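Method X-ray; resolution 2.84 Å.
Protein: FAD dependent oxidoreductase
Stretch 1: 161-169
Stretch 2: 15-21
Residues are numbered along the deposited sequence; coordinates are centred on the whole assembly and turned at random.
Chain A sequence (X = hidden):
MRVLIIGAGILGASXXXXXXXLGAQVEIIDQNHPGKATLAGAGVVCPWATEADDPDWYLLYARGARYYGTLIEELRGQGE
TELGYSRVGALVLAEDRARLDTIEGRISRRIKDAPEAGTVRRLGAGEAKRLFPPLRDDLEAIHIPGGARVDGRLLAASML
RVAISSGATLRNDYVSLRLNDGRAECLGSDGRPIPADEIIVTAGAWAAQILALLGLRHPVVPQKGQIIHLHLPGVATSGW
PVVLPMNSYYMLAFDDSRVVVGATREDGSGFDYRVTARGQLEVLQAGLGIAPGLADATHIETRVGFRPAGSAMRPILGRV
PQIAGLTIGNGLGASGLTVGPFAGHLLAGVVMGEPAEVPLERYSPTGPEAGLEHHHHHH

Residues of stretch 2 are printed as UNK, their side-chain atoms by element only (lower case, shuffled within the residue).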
# COMPACT_ATOMS: atom_id res chain seq x y z
N ARG A 161 19.48 12.80 11.04
CA ARG A 161 20.70 12.30 10.40
C ARG A 161 21.91 13.11 10.85
O ARG A 161 22.96 12.54 11.17
CB ARG A 161 20.54 12.35 8.88
CG ARG A 161 20.08 11.03 8.29
CD ARG A 161 19.89 11.09 6.78
NE ARG A 161 18.48 11.05 6.41
CZ ARG A 161 17.80 12.03 5.82
NH1 ARG A 161 18.40 13.17 5.48
NH2 ARG A 161 16.52 11.87 5.54
N VAL A 162 21.79 14.44 10.87
CA VAL A 162 22.90 15.27 11.33
C VAL A 162 23.17 15.02 12.81
O VAL A 162 24.32 15.05 13.26
CB VAL A 162 22.61 16.75 11.05
CG1 VAL A 162 23.70 17.62 11.66
CG2 VAL A 162 22.50 17.00 9.55
N ALA A 163 22.11 14.79 13.59
CA ALA A 163 22.29 14.56 15.02
C ALA A 163 23.03 13.26 15.28
O ALA A 163 23.96 13.21 16.10
CB ALA A 163 20.93 14.55 15.72
N ILE A 164 22.65 12.19 14.59
CA ILE A 164 23.29 10.89 14.81
C ILE A 164 24.71 10.90 14.26
O ILE A 164 25.60 10.26 14.84
CB ILE A 164 22.44 9.77 14.19
CG1 ILE A 164 21.09 9.69 14.92
CG2 ILE A 164 23.18 8.44 14.25
CD1 ILE A 164 20.16 8.63 14.39
N SER A 165 24.95 11.61 13.16
CA SER A 165 26.32 11.81 12.71
C SER A 165 27.14 12.56 13.75
O SER A 165 28.38 12.56 13.66
CB SER A 165 26.33 12.58 11.39
OG SER A 165 25.67 11.85 10.37
N SER A 166 26.49 13.19 14.73
CA SER A 166 27.15 13.93 15.79
C SER A 166 27.07 13.20 17.13
O SER A 166 26.98 13.83 18.18
CB SER A 166 26.56 15.33 15.91
OG SER A 166 26.70 16.04 14.69
N GLY A 167 27.07 11.87 17.10
CA GLY A 167 27.15 11.08 18.31
C GLY A 167 25.84 10.71 18.97
O GLY A 167 25.85 10.17 20.07
N ALA A 168 24.71 10.99 18.32
CA ALA A 168 23.42 10.64 18.89
C ALA A 168 23.00 9.24 18.47
O ALA A 168 23.59 8.62 17.58
CB ALA A 168 22.36 11.66 18.47
N THR A 169 21.97 8.72 19.14
CA THR A 169 21.46 7.38 18.88
C THR A 169 19.95 7.43 18.67
O THR A 169 19.25 8.22 19.31
CB THR A 169 21.77 6.42 20.04
OG1 THR A 169 21.01 6.81 21.19
CG2 THR A 169 23.25 6.46 20.38
N UNK A 15 15.20 19.31 18.60
CA UNK A 15 15.90 19.35 19.88
C UNK A 15 17.17 18.51 19.83
O UNK A 15 18.25 18.97 20.21
c UNK A 15 14.97 18.86 21.00
N UNK A 16 17.05 17.26 19.36
CA UNK A 16 18.23 16.42 19.22
C UNK A 16 19.26 17.08 18.30
O UNK A 16 20.46 17.09 18.61
c UNK A 16 17.83 15.05 18.67
N UNK A 17 18.81 17.63 17.18
CA UNK A 17 19.73 18.25 16.23
C UNK A 17 20.54 19.36 16.88
O UNK A 17 21.73 19.52 16.59
c UNK A 17 20.23 21.96 13.39
c UNK A 17 19.72 19.72 14.14
o UNK A 17 21.82 22.31 11.66
c UNK A 17 20.62 19.24 13.20
c UNK A 17 21.33 20.09 12.38
c UNK A 17 21.13 21.45 12.48
c UNK A 17 19.53 21.10 14.21
c UNK A 17 18.94 18.78 15.03
N UNK A 18 19.91 20.15 17.76
CA UNK A 18 20.63 21.26 18.38
C UNK A 18 21.49 20.79 19.55
O UNK A 18 22.60 21.30 19.75
c UNK A 18 19.64 22.32 18.85
n UNK A 18 18.28 24.40 16.14
c UNK A 18 19.23 24.21 17.11
c UNK A 18 18.95 23.04 17.72
c UNK A 18 17.44 23.37 16.15
n UNK A 18 17.83 22.54 17.10
N UNK A 19 21.01 19.81 20.33
CA UNK A 19 21.75 19.37 21.50
C UNK A 19 23.03 18.64 21.11
O UNK A 19 24.10 18.91 21.66
c UNK A 19 18.78 18.20 23.72
c UNK A 19 20.41 20.00 24.30
c UNK A 19 20.87 18.48 22.37
c UNK A 19 19.78 19.20 23.17
N UNK A 20 22.93 17.69 20.17
CA UNK A 20 24.09 16.87 19.83
C UNK A 20 25.25 17.72 19.31
O UNK A 20 26.41 17.35 19.51
c UNK A 20 23.69 15.82 18.79
N UNK A 21 24.95 18.84 18.65
CA UNK A 21 26.02 19.70 18.15
C UNK A 21 26.75 20.42 19.27
O UNK A 21 27.85 20.94 19.04
c UNK A 21 24.42 21.11 14.91
n UNK A 21 25.51 21.28 13.95
c UNK A 21 25.60 22.30 13.10
c UNK A 21 24.76 20.08 15.96
n UNK A 21 24.68 23.25 13.08
n UNK A 21 26.63 22.37 12.26
c UNK A 21 25.45 20.71 17.16

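Position 15 carries a single side-chain carbon, a lone CB with nothing beyond it, out of reach of stretch 1. That makes it Ala15. Its role here is in the backbone: its O accepts from N of position 19 at 2.9 Å, an ordinary helical turn.

Position 16 again has one carbon and no more, this time pointing toward stretch 1. Its CB sits 4.3 Å from CB of Ala163, methyl against methyl, and its backbone O lies 3.9 Å from that same Ala163 CB. One carbon means Ala16.

Position 17 is the bulky one: one carbon, then a ring of six carbons bearing a single oxygen. A ring carbon of this position lies 3.5 Å from Val162 CG1, and its CA is 3.9 Å from CB of Ala163. A phenol is tyrosine, so this is Tyr17. Its CA-to-CB bond points sideways to stretch 1, yet with chi1 at t (167°) the end of the side chain comes nearer. The ring carbon that meets Val162 is CE1, with the valine methyl at the ring edge, near its plane. The main chain is close as well: the CA atoms of Tyr17 and Ala163 stand 4.7 Å apart, the closest CA pair across the stretches.

Position 18 shows one carbon leading to a five-membered ring of three carbons and two nitrogens. It points away from stretch 1 and touches none of it. The ring is an imidazole, hence His18; both ring nitrogens find hydrogen bonds outside the two stretches.

Position 19 has four carbons forked at the second, out of reach of stretch 1. The pattern is that of leucine, and Leu19 is buried.

Position 20 returns to a single carbon, directed toward stretch 1. Its CB lies 3.8 Å from O of Ala163, 4.3 Å from CB of Ala163, 4.1 Å from CB of Ser166 and 4.4 Å from CB of Ala168. This is Ala20, the residue with the largest area covered in the contact.

Position 21 has three carbons, a nitrogen, then a carbon carrying two more nitrogens; it points sideways and makes no close contact with stretch 1. A guanidinium means Arg21, exposed and poorly ordered.

The rule to read here is close approach through small residues. Ala16 and Ala20, four apart and so one turn along the helix, both meet the CB of Ala163, while Tyr17 extends the contact to Val162. No hydrogen bond crosses the interface, so packing carries it, burying 298 Å² over both sides. Several polar groups of stretch 1 are met within it: Ser166 OG donates to Val162 O at 2.9 Å, and Ala163 O accepts from N of Ser166 at 2.9 Å and N of Ala168 at 3.2 Å. A type I turn from Ile164 to Gly167 redirects the chain; Gly167 has a positive phi of 90°, where a CB would jam against the preceding carbonyl. Beyond it, Ala168 brings its methyl back to Ala20.

Stretch 2 (15-21) AAYHLAR
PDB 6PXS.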